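Local coordinates for protein chintase (Rhizomucor miehei, PDB 5YUQ) that probably hydrolyses chitin, cutting its beta-1,4 linkages within an active-site tunnel, as a family 18 chitinase of a thermophilic fungus, at residues I17-L22 with V50-S55; N89-V94 with E137-K142; Y285-I290 with N359-A364. All blocks are in the same frame, centred on the assembly; numbering follows the deposited sequence.

Contact 1. Residues I17-L22 with V50-S55; sequences IAWDKL and VQEAHS
The indole of Trp19 points its six-membered ring at helix 43-55, where it meets Glu52 and Ala53, backbone as well as side chain. Trp19 CH2 lies 3.5 Å from Ala53 CA and Trp19 CZ3 lies 3.6 Å from Ala53 CB, an oblique approach to the alanine. Glu52 contributes at two levels: Glu52 CB touches Trp19 CZ2 at 3.7 Å, while its backbone carbonyl passes over one face of the indole near the rim. The opposite face is taken by Ile17 CG2 from the same loop, 3.6 Å above the ring plane and over its centre. Beyond CG the Glu52 chain is extended (chi2 -176°), which carries OE2 out to the edge of the indole, in the ring plane; the carboxylate itself stands nearly upright, its plane 79° from that of the ring. No direct hydrogen bond crosses the contact, but a water links the polar ends. It accepts from Trp19 NE1 at 2.8 Å and donates to Glu52 OE2 at 2.5 Å, a short bond. Trp19 also touches Ile25 of strand 24-32. This is the outer packing of a TIM barrel, a tryptophan from the connection between the first two strands wedged against the helix that follows the second.

Contact 2. Residues N89-V94 with E137-K142; sequences NLVDVV and EKLGSK
Val91 and Leu139 bring together helix 80-97 and the end of helix 124-139, consecutive helices in the outer layer of the family 18 TIM barrel that flank strand 101-105. Along the first segment, Leu90 packs on Leu131 and Leu135, earlier turns of the partner helix. Val91 then spreads its two methyls over neighbouring residues. Val91 CG1, turned opposite the backbone N by a chi1 of 172°, meets Leu139 CD2 at 3.9 Å, the two side chains running past each other in opposite senses; Val91 CG2 reaches Lys138 CB at 3.8 Å, with the lysine crossing at about a right angle. Only the root of Lys138 joins the apolar seam, since the rest of its chain leads away. Val93 turns inward to Leu62 of strand 59-65. One helical turn after Val91 comes Val94, which lies beside the same leucine and, like Leu139, packs on Leu102 of strand 101-105. Leu139 thus packs over both valines and also on Leu102, in a wholly apolar contact. Directly after it, Gly140 takes a positive phi (92°) and the chain leaves the helix. Leu139 CD2 lies 4.1 Å from Val94 CG1 as well as touching Val91, and Leu139 CD1 meets Val94 CG2, also at 4.1 Å.

Contact 3. Residues Y285-I290 with N359-A364; sequences YIWRTI and NTLLNA
Trp287, the first residue of helix 287-292, lays one face of its indole on Leu361 and also meets Thr360 obliquely. Contact begins at Trp287 CB, which touches Leu361 CD1 at 3.5 Å. A chi1 of 174° puts CG across from the backbone N and turns the indole toward helix 360-363, and Trp287 CG meets the same Leu361 CD1 at 3.5 Å. Over the five-membered ring stands Leu361 CG, 3.7 Å from the centroid and 10° off the normal, so that this methine makes a CH-pi contact. Along the fused bond, Trp287 CD2 and Trp287 CE2 each lie 3.9 Å from Leu361 CD2, the methyl placed over the middle of the indole. The leucine thus spans the ring, one methyl at its root and the other over its centre. On the pyrrole side, Trp287 NE1 passes Thr360 CB at 3.9 Å, and farther out Trp287 CZ2 meets Thr360 CG2 at 4.0 Å; the threonine crosses the indole at about a right angle. The polar atoms turn to a common partner: Trp287 NE1 and Thr360 OG1 both hydrogen-bond to Asp356 OD2, which would hold the buried indole in its rotation. Next to it, both carboxylate oxygens of Asp355 accept bonds from the backbone, one from Leu361 N and the other from Leu362 N. Leu361 also packs on Phe234 and Leu332. The arrangement joins the short helix after barrel strand 346-350 to the segment inserted between strand 228-240 and helix 329-341, consistent with the insertion region found in many family 18 chitinases.

How the contacts relate
From the N terminus, contact 1 closes a loop of 27 residues around strand 24-32 and the first half of helix 43-55. Contact 2 follows, its loop of 42 residues holding strand 101-105 and most of helix 124-139. Contact 3 spans the longest loop, 68 residues, which takes in the hairpins after strand 284-286, helix 329-341 and strand 346-350. The three are in series, with no nesting or crossing. In space, contacts 1 and 3 touch where the barrel closes: Lys21 NZ lies 2.8 Å from Asn363 OD1, a probable hydrogen bond, and Leu362 packs on Ala18 and Lys21. Contact 2 stands apart, its centre about 34 Å from that of contact 3.

Contact 1. Residues I17-L22 with V50-S55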
ATOM      1  N   ILE A  17     -12.510  -7.627 -13.818  1.00 21.18           N
ATOM      2  CA  ILE A  17     -11.213  -6.964 -13.864  1.00 20.70           C
ATOM      3  C   ILE A  17     -11.031  -6.262 -15.208  1.00 22.50           C
ATOM      4  O   ILE A  17     -11.155  -6.885 -16.264  1.00 23.11           O
ATOM      5  CB  ILE A  17     -10.074  -7.975 -13.625  1.00 22.74           C
ATOM      6  CG1 ILE A  17     -10.180  -8.568 -12.211  1.00 19.83           C
ATOM      7  CG2 ILE A  17      -8.716  -7.320 -13.824  1.00 19.46           C
ATOM      8  CD1 ILE A  17      -9.127  -9.625 -11.910  1.00 21.72           C
ATOM      9  N   ALA A  18     -10.760  -4.959 -15.167  1.00 19.43           N
ATOM     10  CA  ALA A  18     -10.632  -4.169 -16.392  1.00 21.45           C
ATOM     11  C   ALA A  18      -9.245  -4.346 -16.991  1.00 22.27           C
ATOM     12  O   ALA A  18      -8.411  -3.444 -16.934  1.00 18.91           O
ATOM     13  CB  ALA A  18     -10.911  -2.699 -16.115  1.00 22.47           C
ATOM     14  N   TRP A  19      -9.016  -5.515 -17.575  1.00 19.85           N
ATOM     15  CA  TRP A  19      -7.695  -5.892 -18.067  1.00 18.38           C
ATOM     16  C   TRP A  19      -7.065  -4.862 -18.998  1.00 17.01           C
ATOM     17  O   TRP A  19      -5.854  -4.660 -18.970  1.00 17.57           O
ATOM     18  CB  TRP A  19      -7.777  -7.239 -18.783  1.00 18.59           C
ATOM     19  CG  TRP A  19      -8.206  -8.362 -17.899  1.00 18.59           C
ATOM     20  CD1 TRP A  19      -9.415  -8.991 -17.896  1.00 21.04           C
ATOM     21  CD2 TRP A  19      -7.421  -8.992 -16.883  1.00 20.78           C
ATOM     22  NE1 TRP A  19      -9.428  -9.981 -16.941  1.00 22.84           N
ATOM     23  CE2 TRP A  19      -8.214 -10.000 -16.306  1.00 19.34           C
ATOM     24  CE3 TRP A  19      -6.118  -8.803 -16.410  1.00 17.25           C
ATOM     25  CZ2 TRP A  19      -7.748 -10.815 -15.275  1.00 18.71           C
ATOM     26  CZ3 TRP A  19      -5.657  -9.617 -15.396  1.00 22.86           C
ATOM     27  CH2 TRP A  19      -6.470 -10.608 -14.837  1.00 20.91           C
ATOM     28  N   ASP A  20      -7.876  -4.202 -19.819  1.00 20.17           N
ATOM     29  CA  ASP A  20      -7.319  -3.273 -20.803  1.00 20.93           C
ATOM     30  C   ASP A  20      -6.852  -1.964 -20.172  1.00 18.89           C
ATOM     31  O   ASP A  20      -6.211  -1.146 -20.826  1.00 22.31           O
ATOM     32  CB  ASP A  20      -8.314  -3.021 -21.941  1.00 22.22           C
ATOM     33  CG  ASP A  20      -8.507  -4.242 -22.816  1.00 42.59           C
ATOM     34  OD1 ASP A  20      -7.488  -4.846 -23.220  1.00 44.03           O
ATOM     35  OD2 ASP A  20      -9.670  -4.610 -23.088  1.00 50.57           O
ATOM     36  N   LYS A  21      -7.156  -1.787 -18.890  1.00 18.02           N
ATOM     37  CA  LYS A  21      -6.790  -0.564 -18.183  1.00 16.99           C
ATOM     38  C   LYS A  21      -5.631  -0.748 -17.198  1.00 16.69           C
ATOM     39  O   LYS A  21      -5.349   0.135 -16.383  1.00 19.67           O
ATOM     40  CB  LYS A  21      -8.021   0.018 -17.476  1.00 17.00           C
ATOM     41  CG  LYS A  21      -9.149   0.412 -18.440  1.00 19.74           C
ATOM     42  CD  LYS A  21     -10.413   0.808 -17.684  1.00 19.93           C
ATOM     43  CE  LYS A  21     -11.560   1.186 -18.628  1.00 25.26           C
ATOM     44  NZ  LYS A  21     -11.283   2.450 -19.351  1.00 27.56           N
ATOM     45  N   LEU A  22      -4.941  -1.881 -17.290  1.00 15.58           N
ATOM     46  CA  LEU A  22      -3.830  -2.157 -16.376  1.00 14.48           C
ATOM     47  C   LEU A  22      -2.805  -3.055 -17.031  1.00 17.19           C
ATOM     48  O   LEU A  22      -3.096  -3.703 -18.038  1.00 16.87           O
ATOM     49  CB  LEU A  22      -4.347  -2.784 -15.073  1.00 17.35           C
ATOM     50  CG  LEU A  22      -5.196  -4.059 -15.174  1.00 16.06           C
ATOM     51  CD1 LEU A  22      -4.338  -5.314 -15.222  1.00 17.09           C
ATOM     52  CD2 LEU A  22      -6.165  -4.132 -14.017  1.00 18.16           C
ATOM     53  N   VAL A  50      -4.768 -16.146 -12.560  1.00 12.60           N
ATOM     54  CA  VAL A  50      -3.567 -16.295 -13.382  1.00 12.95           C
ATOM     55  C   VAL A  50      -3.936 -16.680 -14.813  1.00 13.97           C
ATOM     56  O   VAL A  50      -3.422 -16.117 -15.778  1.00 15.42           O
ATOM     57  CB  VAL A  50      -2.580 -17.335 -12.804  1.00 13.56           C
ATOM     58  CG1 VAL A  50      -1.469 -17.617 -13.801  1.00 13.02           C
ATOM     59  CG2 VAL A  50      -1.981 -16.825 -11.500  1.00 14.84           C
ATOM     60  N   GLN A  51      -4.846 -17.637 -14.947  1.00 15.34           N
ATOM     61  CA  GLN A  51      -5.287 -18.057 -16.266  1.00 16.25           C
ATOM     62  C   GLN A  51      -5.930 -16.895 -17.032  1.00 14.86           C
ATOM     63  O   GLN A  51      -5.652 -16.689 -18.214  1.00 19.89           O
ATOM     64  CB  GLN A  51      -6.244 -19.246 -16.155  1.00 16.08           C
ATOM     65  CG  GLN A  51      -6.673 -19.791 -17.506  1.00 18.27           C
ATOM     66  CD  GLN A  51      -5.484 -20.252 -18.330  1.00 19.01           C
ATOM     67  OE1 GLN A  51      -4.861 -21.276 -18.031  1.00 22.26           O
ATOM     68  NE2 GLN A  51      -5.148 -19.484 -19.362  1.00 23.76           N
ATOM     69  N   GLU A  52      -6.781 -16.126 -16.360  1.00 14.55           N
ATOM     70  CA  GLU A  52      -7.413 -14.975 -16.993  1.00 15.67           C
ATOM     71  C   GLU A  52      -6.384 -13.949 -17.414  1.00 14.83           C
ATOM     72  O   GLU A  52      -6.441 -13.425 -18.517  1.00 18.79           O
ATOM     73  CB  GLU A  52      -8.439 -14.323 -16.056  1.00 19.14           C
ATOM     74  CG  GLU A  52      -9.625 -15.193 -15.734  1.00 25.25           C
ATOM     75  CD  GLU A  52     -10.656 -14.486 -14.881  1.00 39.90           C
ATOM     76  OE1 GLU A  52     -11.685 -15.119 -14.548  1.00 39.23           O
ATOM     77  OE2 GLU A  52     -10.440 -13.299 -14.548  1.00 34.29           O
ATOM     78  N   ALA A  53      -5.444 -13.646 -16.523  1.00 13.67           N
ATOM     79  CA  ALA A  53      -4.407 -12.676 -16.847  1.00 15.06           C
ATOM     80  C   ALA A  53      -3.613 -13.116 -18.062  1.00 16.99           C
ATOM     81  O   ALA A  53      -3.347 -12.332 -18.970  1.00 18.22           O
ATOM     82  CB  ALA A  53      -3.481 -12.477 -15.659  1.00 15.00           C
ATOM     83  N   HIS A  54      -3.225 -14.383 -18.072  1.00 16.50           N
ATOM     84  CA  HIS A  54      -2.382 -14.894 -19.137  1.00 14.67           C
ATOM     85  C   HIS A  54      -3.129 -14.997 -20.463  1.00 17.01           C
ATOM     86  O   HIS A  54      -2.551 -14.738 -21.512  1.00 21.02           O
ATOM     87  CB  HIS A  54      -1.733 -16.212 -18.713  1.00 15.61           C
ATOM     88  CG  HIS A  54      -0.655 -16.018 -17.684  1.00 14.28           C
ATOM     89  ND1 HIS A  54      -0.057 -17.070 -17.024  1.00 15.59           N
ATOM     90  CD2 HIS A  54      -0.074 -14.894 -17.220  1.00 19.49           C
ATOM     91  CE1 HIS A  54       0.854 -16.591 -16.187  1.00 18.49           C
ATOM     92  NE2 HIS A  54       0.867 -15.276 -16.292  1.00 14.80           N
ATOM     93  N   SER A  55      -4.413 -15.330 -20.409  1.00 19.46           N
ATOM     94  CA  SER A  55      -5.240 -15.341 -21.615  1.00 20.62           C
ATOM     95  C   SER A  55      -5.324 -13.949 -22.241  1.00 26.10           C
ATOM     96  O   SER A  55      -5.527 -13.811 -23.449  1.00 27.42           O
ATOM     97  CB  SER A  55      -6.649 -15.851 -21.299  1.00 20.05           C
ATOM     98  OG  SER A  55      -6.645 -17.241 -21.014  1.00 23.75           O
TER
HETATM   99  O   HOH W   1     -11.339 -11.919 -16.423  1.00 32.88           O

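Contact 2. Residues N89-V94 with E137-K142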
ATOM      1  N   ASN A  89      10.164 -22.772  -0.870  1.00 16.07           N
ATOM      2  CA  ASN A  89       8.711 -22.721  -0.938  1.00 14.66           C
ATOM      3  C   ASN A  89       8.213 -21.604  -1.843  1.00 16.70           C
ATOM      4  O   ASN A  89       7.204 -21.759  -2.530  1.00 17.95           O
ATOM      5  CB  ASN A  89       8.112 -22.584   0.460  1.00 17.08           C
ATOM      6  CG  ASN A  89       8.199 -23.866   1.259  1.00 21.00           C
ATOM      7  OD1 ASN A  89       8.465 -24.939   0.709  1.00 25.73           O
ATOM      8  ND2 ASN A  89       7.958 -23.766   2.562  1.00 19.57           N
ATOM      9  N   LEU A  90       8.925 -20.482  -1.854  1.00 15.62           N
ATOM     10  CA  LEU A  90       8.570 -19.368  -2.730  1.00 14.97           C
ATOM     11  C   LEU A  90       8.800 -19.723  -4.196  1.00 19.50           C
ATOM     12  O   LEU A  90       8.002 -19.373  -5.059  1.00 17.95           O
ATOM     13  CB  LEU A  90       9.352 -18.108  -2.357  1.00 16.50           C
ATOM     14  CG  LEU A  90       8.927 -17.435  -1.052  1.00 15.22           C
ATOM     15  CD1 LEU A  90       9.986 -16.437  -0.613  1.00 16.61           C
ATOM     16  CD2 LEU A  90       7.581 -16.738  -1.225  1.00 15.69           C
ATOM     17  N   VAL A  91       9.898 -20.411  -4.479  1.00 17.21           N
ATOM     18  CA  VAL A  91      10.164 -20.855  -5.839  1.00 16.54           C
ATOM     19  C   VAL A  91       9.092 -21.847  -6.272  1.00 17.68           C
ATOM     20  O   VAL A  91       8.623 -21.810  -7.413  1.00 17.29           O
ATOM     21  CB  VAL A  91      11.570 -21.472  -5.947  1.00 17.13           C
ATOM     22  CG1 VAL A  91      11.770 -22.117  -7.313  1.00 19.36           C
ATOM     23  CG2 VAL A  91      12.633 -20.408  -5.684  1.00 18.95           C
ATOM     24  N   ASP A  92       8.683 -22.716  -5.352  1.00 17.25           N
ATOM     25  CA  ASP A  92       7.662 -23.709  -5.671  1.00 19.59           C
ATOM     26  C   ASP A  92       6.330 -23.054  -6.011  1.00 17.96           C
ATOM     27  O   ASP A  92       5.655 -23.486  -6.938  1.00 17.64           O
ATOM     28  CB  ASP A  92       7.462 -24.692  -4.518  1.00 19.24           C
ATOM     29  CG  ASP A  92       8.599 -25.675  -4.380  1.00 23.72           C
ATOM     30  OD1 ASP A  92       9.432 -25.777  -5.308  1.00 22.65           O
ATOM     31  OD2 ASP A  92       8.648 -26.361  -3.336  1.00 29.35           O
ATOM     32  N   VAL A  93       6.022 -22.015  -5.282  1.00 17.25           N
ATOM     33  CA  VAL A  93       4.757 -21.323  -5.528  1.00 14.87           C
ATOM     34  C   VAL A  93       4.720 -20.667  -6.895  1.00 17.56           C
ATOM     35  O   VAL A  93       3.745 -20.667  -7.561  1.00 16.36           O
ATOM     36  CB  VAL A  93       4.414 -20.300  -4.415  1.00 14.76           C
ATOM     37  CG1 VAL A  93       5.188 -19.022  -4.569  1.00 22.45           C
ATOM     38  CG2 VAL A  93       2.950 -19.968  -4.512  1.00 19.72           C
ATOM     39  N   VAL A  94       5.844 -20.092  -7.286  1.00 16.50           N
ATOM     40  CA  VAL A  94       5.959 -19.479  -8.600  1.00 14.59           C
ATOM     41  C   VAL A  94       5.715 -20.514  -9.687  1.00 18.33           C
ATOM     42  O   VAL A  94       4.934 -20.278 -10.610  1.00 16.91           O
ATOM     43  CB  VAL A  94       7.327 -18.803  -8.807  1.00 16.22           C
ATOM     44  CG1 VAL A  94       7.476 -18.385 -10.265  1.00 18.11           C
ATOM     45  CG2 VAL A  94       7.424 -17.590  -7.899  1.00 15.46           C
ATOM     46  N   GLU A 137      18.495 -15.495  -8.082  1.00 16.71           N
ATOM     47  CA  GLU A 137      19.377 -16.562  -8.542  1.00 17.02           C
ATOM     48  C   GLU A 137      18.568 -17.792  -8.946  1.00 22.03           C
ATOM     49  O   GLU A 137      18.862 -18.430  -9.953  1.00 24.12           O
ATOM     50  CB  GLU A 137      20.410 -16.918  -7.466  1.00 17.81           C
ATOM     51  CG  GLU A 137      21.544 -17.815  -7.960  1.00 31.71           C
ATOM     52  CD  GLU A 137      21.147 -19.275  -8.017  1.00 45.21           C
ATOM     53  OE1 GLU A 137      20.355 -19.697  -7.151  1.00 43.11           O
ATOM     54  OE2 GLU A 137      21.615 -19.994  -8.928  1.00 46.35           O
ATOM     55  N   LYS A 138      17.543 -18.125  -8.170  1.00 18.44           N
ATOM     56  CA  LYS A 138      16.771 -19.333  -8.455  1.00 19.55           C
ATOM     57  C   LYS A 138      15.731 -19.185  -9.557  1.00 22.50           C
ATOM     58  O   LYS A 138      15.457 -20.144 -10.275  1.00 24.97           O
ATOM     59  CB  LYS A 138      16.145 -19.898  -7.174  1.00 25.87           C
ATOM     60  CG  LYS A 138      17.089 -20.849  -6.454  1.00 32.74           C
ATOM     61  CD  LYS A 138      16.831 -20.935  -4.974  1.00 36.83           C
ATOM     62  CE  LYS A 138      18.007 -21.613  -4.282  1.00 37.83           C
ATOM     63  NZ  LYS A 138      18.376 -22.877  -4.968  1.00 42.84           N
ATOM     64  N   LEU A 139      15.164 -17.988  -9.696  1.00 20.24           N
ATOM     65  CA  LEU A 139      14.083 -17.768 -10.658  1.00 19.11           C
ATOM     66  C   LEU A 139      14.540 -17.111 -11.960  1.00 22.87           C
ATOM     67  O   LEU A 139      13.853 -17.214 -12.976  1.00 25.09           O
ATOM     68  CB  LEU A 139      12.959 -16.946 -10.019  1.00 18.14           C
ATOM     69  CG  LEU A 139      12.289 -17.593  -8.808  1.00 17.45           C
ATOM     70  CD1 LEU A 139      11.422 -16.585  -8.070  1.00 22.56           C
ATOM     71  CD2 LEU A 139      11.454 -18.793  -9.240  1.00 19.82           C
ATOM     72  N   GLY A 140      15.681 -16.429 -11.932  1.00 22.06           N
ATOM     73  CA  GLY A 140      16.214 -15.807 -13.133  1.00 23.92           C
ATOM     74  C   GLY A 140      15.782 -14.364 -13.329  1.00 22.33           C
ATOM     75  O   GLY A 140      15.021 -13.819 -12.530  1.00 18.05           O
ATOM     76  N   SER A 141      16.255 -13.753 -14.410  1.00 21.05           N
ATOM     77  CA  SER A 141      16.069 -12.321 -14.644  1.00 20.55           C
ATOM     78  C   SER A 141      14.681 -11.968 -15.156  1.00 24.92           C
ATOM     79  O   SER A 141      14.249 -10.825 -15.070  1.00 24.74           O
ATOM     80  CB  SER A 141      17.116 -11.816 -15.635  1.00 28.61           C
ATOM     81  OG  SER A 141      16.981 -12.479 -16.879  1.00 32.09           O
ATOM     82  N   LYS A 142      13.984 -12.940 -15.674  1.00 19.52           N
ATOM     83  CA  LYS A 142      12.659 -12.727 -16.273  1.00 22.62           C
ATOM     84  C   LYS A 142      11.542 -12.478 -15.194  1.00 20.92           C
ATOM     85  O   LYS A 142      10.673 -11.616 -15.345  1.00 24.88           O
ATOM     86  CB  LYS A 142      12.430 -13.901 -17.260  1.00 29.55           C
ATOM     87  CG  LYS A 142      11.594 -15.097 -16.855  1.00 40.09           C
ATOM     88  CD  LYS A 142      12.344 -16.304 -16.364  1.00 47.41           C
ATOM     89  CE  LYS A 142      12.053 -17.548 -17.187  1.00 53.00           C
ATOM     90  NZ  LYS A 142      12.175 -18.856 -16.502  1.00 57.96           N
TER

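Contact 3. Residues Y285-I290 with N359-A364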
ATOM      1  N   TYR A 285     -12.949   3.914   3.994  1.00 16.51           N
ATOM      2  CA  TYR A 285     -14.147   4.344   3.307  1.00 17.97           C
ATOM      3  C   TYR A 285     -13.823   4.179   1.827  1.00 16.74           C
ATOM      4  O   TYR A 285     -13.078   4.979   1.267  1.00 15.40           O
ATOM      5  CB  TYR A 285     -14.379   5.814   3.646  1.00 19.78           C
ATOM      6  CG  TYR A 285     -15.822   6.209   3.838  1.00 18.50           C
ATOM      7  CD1 TYR A 285     -16.623   6.479   2.748  1.00 21.43           C
ATOM      8  CD2 TYR A 285     -16.362   6.346   5.107  1.00 21.21           C
ATOM      9  CE1 TYR A 285     -17.924   6.852   2.900  1.00 22.58           C
ATOM     10  CE2 TYR A 285     -17.689   6.725   5.273  1.00 19.70           C
ATOM     11  CZ  TYR A 285     -18.454   6.973   4.159  1.00 20.17           C
ATOM     12  OH  TYR A 285     -19.772   7.350   4.291  1.00 27.68           O
ATOM     13  N   ILE A 286     -14.344   3.136   1.187  1.00 13.56           N
ATOM     14  CA  ILE A 286     -13.900   2.853  -0.184  1.00 12.14           C
ATOM     15  C   ILE A 286     -14.579   3.751  -1.207  1.00 15.37           C
ATOM     16  O   ILE A 286     -15.654   4.298  -0.962  1.00 14.51           O
ATOM     17  CB  ILE A 286     -14.064   1.373  -0.586  1.00 14.07           C
ATOM     18  CG1 ILE A 286     -15.542   0.983  -0.642  1.00 14.61           C
ATOM     19  CG2 ILE A 286     -13.291   0.472   0.368  1.00 15.37           C
ATOM     20  CD1 ILE A 286     -15.777  -0.309  -1.406  1.00 18.81           C
ATOM     21  N   TRP A 287     -13.943   3.913  -2.359  1.00 13.12           N
ATOM     22  CA  TRP A 287     -14.458   4.822  -3.368  1.00 12.96           C
ATOM     23  C   TRP A 287     -15.896   4.508  -3.755  1.00 15.91           C
ATOM     24  O   TRP A 287     -16.695   5.427  -3.955  1.00 14.78           O
ATOM     25  CB  TRP A 287     -13.583   4.825  -4.616  1.00 12.96           C
ATOM     26  CG  TRP A 287     -14.199   5.655  -5.693  1.00 13.06           C
ATOM     27  CD1 TRP A 287     -14.870   5.208  -6.795  1.00 13.91           C
ATOM     28  CD2 TRP A 287     -14.229   7.086  -5.756  1.00 12.66           C
ATOM     29  NE1 TRP A 287     -15.316   6.277  -7.540  1.00 15.51           N
ATOM     30  CE2 TRP A 287     -14.931   7.441  -6.924  1.00 13.42           C
ATOM     31  CE3 TRP A 287     -13.724   8.104  -4.940  1.00 12.60           C
ATOM     32  CZ2 TRP A 287     -15.133   8.768  -7.301  1.00 14.44           C
ATOM     33  CZ3 TRP A 287     -13.928   9.420  -5.310  1.00 16.12           C
ATOM     34  CH2 TRP A 287     -14.629   9.741  -6.480  1.00 15.31           C
ATOM     35  N   ARG A 288     -16.239   3.231  -3.861  1.00 15.31           N
ATOM     36  CA  ARG A 288     -17.605   2.857  -4.273  1.00 18.03           C
ATOM     37  C   ARG A 288     -18.620   3.568  -3.357  1.00 17.05           C
ATOM     38  O   ARG A 288     -19.614   4.023  -3.850  1.00 17.64           O
ATOM     39  CB  ARG A 288     -17.886   1.380  -4.251  1.00 20.40           C
ATOM     40  CG  ARG A 288     -17.104   0.583  -5.268  1.00 22.16           C
ATOM     41  CD  ARG A 288     -17.269  -0.920  -5.201  1.00 20.29           C
ATOM     42  NE  ARG A 288     -18.591  -1.344  -5.667  1.00 21.82           N
ATOM     43  CZ  ARG A 288     -18.920  -1.471  -6.937  1.00 27.50           C
ATOM     44  NH1 ARG A 288     -18.060  -1.260  -7.925  1.00 20.06           N
ATOM     45  NH2 ARG A 288     -20.126  -1.853  -7.230  1.00 26.31           N
ATOM     46  N   THR A 289     -18.342   3.587  -2.051  1.00 17.37           N
ATOM     47  CA  THR A 289     -19.228   4.229  -1.085  1.00 15.30           C
ATOM     48  C   THR A 289     -19.247   5.741  -1.262  1.00 16.88           C
ATOM     49  O   THR A 289     -20.309   6.365  -1.231  1.00 16.26           O
ATOM     50  CB  THR A 289     -18.798   3.911   0.348  1.00 15.91           C
ATOM     51  OG1 THR A 289     -18.641   2.493   0.496  1.00 17.54           O
ATOM     52  CG2 THR A 289     -19.840   4.419   1.338  1.00 17.10           C
ATOM     53  N   ILE A 290     -18.068   6.330  -1.436  1.00 16.27           N
ATOM     54  CA  ILE A 290     -17.953   7.766  -1.663  1.00 14.34           C
ATOM     55  C   ILE A 290     -18.789   8.182  -2.877  1.00 15.85           C
ATOM     56  O   ILE A 290     -19.521   9.178  -2.834  1.00 17.07           O
ATOM     57  CB  ILE A 290     -16.477   8.164  -1.857  1.00 14.66           C
ATOM     58  CG1 ILE A 290     -15.669   7.765  -0.613  1.00 15.04           C
ATOM     59  CG2 ILE A 290     -16.340   9.655  -2.113  1.00 15.21           C
ATOM     60  CD1 ILE A 290     -14.163   8.040  -0.720  1.00 13.88           C
ATOM     61  N   ASN A 359     -15.275   2.617 -13.447  1.00 17.88           N
ATOM     62  CA  ASN A 359     -13.813   2.684 -13.418  1.00 16.65           C
ATOM     63  C   ASN A 359     -13.316   4.116 -13.274  1.00 14.45           C
ATOM     64  O   ASN A 359     -12.288   4.468 -13.849  1.00 15.58           O
ATOM     65  CB  ASN A 359     -13.180   2.064 -14.680  1.00 17.72           C
ATOM     66  CG  ASN A 359     -13.767   0.706 -15.037  1.00 25.90           C
ATOM     67  OD1 ASN A 359     -13.529  -0.288 -14.348  1.00 21.79           O
ATOM     68  ND2 ASN A 359     -14.505   0.652 -16.147  1.00 22.36           N
ATOM     69  N   THR A 360     -14.032   4.936 -12.507  1.00 14.59           N
ATOM     70  CA  THR A 360     -13.657   6.340 -12.338  1.00 13.58           C
ATOM     71  C   THR A 360     -12.201   6.520 -11.898  1.00 14.88           C
ATOM     72  O   THR A 360     -11.452   7.282 -12.510  1.00 16.03           O
ATOM     73  CB  THR A 360     -14.566   7.054 -11.330  1.00 15.21           C
ATOM     74  OG1 THR A 360     -15.922   7.004 -11.792  1.00 17.10           O
ATOM     75  CG2 THR A 360     -14.152   8.511 -11.180  1.00 17.08           C
ATOM     76  N   LEU A 361     -11.805   5.823 -10.838  1.00 15.15           N
ATOM     77  CA  LEU A 361     -10.447   5.975 -10.320  1.00 12.89           C
ATOM     78  C   LEU A 361      -9.403   5.304 -11.200  1.00 13.59           C
ATOM     79  O   LEU A 361      -8.322   5.847 -11.389  1.00 13.14           O
ATOM     80  CB  LEU A 361     -10.340   5.471  -8.882  1.00 11.34           C
ATOM     81  CG  LEU A 361     -11.256   6.195  -7.893  1.00 13.18           C
ATOM     82  CD1 LEU A 361     -10.843   5.813  -6.493  1.00 13.74           C
ATOM     83  CD2 LEU A 361     -11.199   7.706  -8.082  1.00 13.89           C
ATOM     84  N   LEU A 362      -9.713   4.136 -11.753  1.00 11.67           N
ATOM     85  CA  LEU A 362      -8.747   3.467 -12.625  1.00 14.17           C
ATOM     86  C   LEU A 362      -8.543   4.259 -13.913  1.00 12.37           C
ATOM     87  O   LEU A 362      -7.420   4.376 -14.403  1.00 14.15           O
ATOM     88  CB  LEU A 362      -9.174   2.028 -12.922  1.00 15.29           C
ATOM     89  CG  LEU A 362      -8.245   1.168 -13.787  1.00 15.65           C
ATOM     90  CD1 LEU A 362      -6.836   1.104 -13.205  1.00 15.29           C
ATOM     91  CD2 LEU A 362      -8.822  -0.230 -13.948  1.00 17.57           C
ATOM     92  N   ASN A 363      -9.621   4.841 -14.430  1.00 16.19           N
ATOM     93  CA  ASN A 363      -9.510   5.732 -15.578  1.00 14.88           C
ATOM     94  C   ASN A 363      -8.608   6.918 -15.279  1.00 13.83           C
ATOM     95  O   ASN A 363      -7.871   7.374 -16.143  1.00 15.54           O
ATOM     96  CB  ASN A 363     -10.891   6.226 -16.014  1.00 12.88           C
ATOM     97  CG  ASN A 363     -11.690   5.150 -16.705  1.00 18.49           C
ATOM     98  OD1 ASN A 363     -11.143   4.121 -17.101  1.00 18.05           O
ATOM     99  ND2 ASN A 363     -12.981   5.383 -16.876  1.00 18.83           N
ATOM    100  N   ALA A 364      -8.665   7.414 -14.047  1.00 12.11           N
ATOM    101  CA  ALA A 364      -7.841   8.548 -13.632  1.00 13.12           C
ATOM    102  C   ALA A 364      -6.349   8.240 -13.648  1.00 14.63           C
ATOM    103  O   ALA A 364      -5.519   9.145 -13.588  1.00 15.69           O
ATOM    104  CB  ALA A 364      -8.261   9.015 -12.237  1.00 14.24           C
TER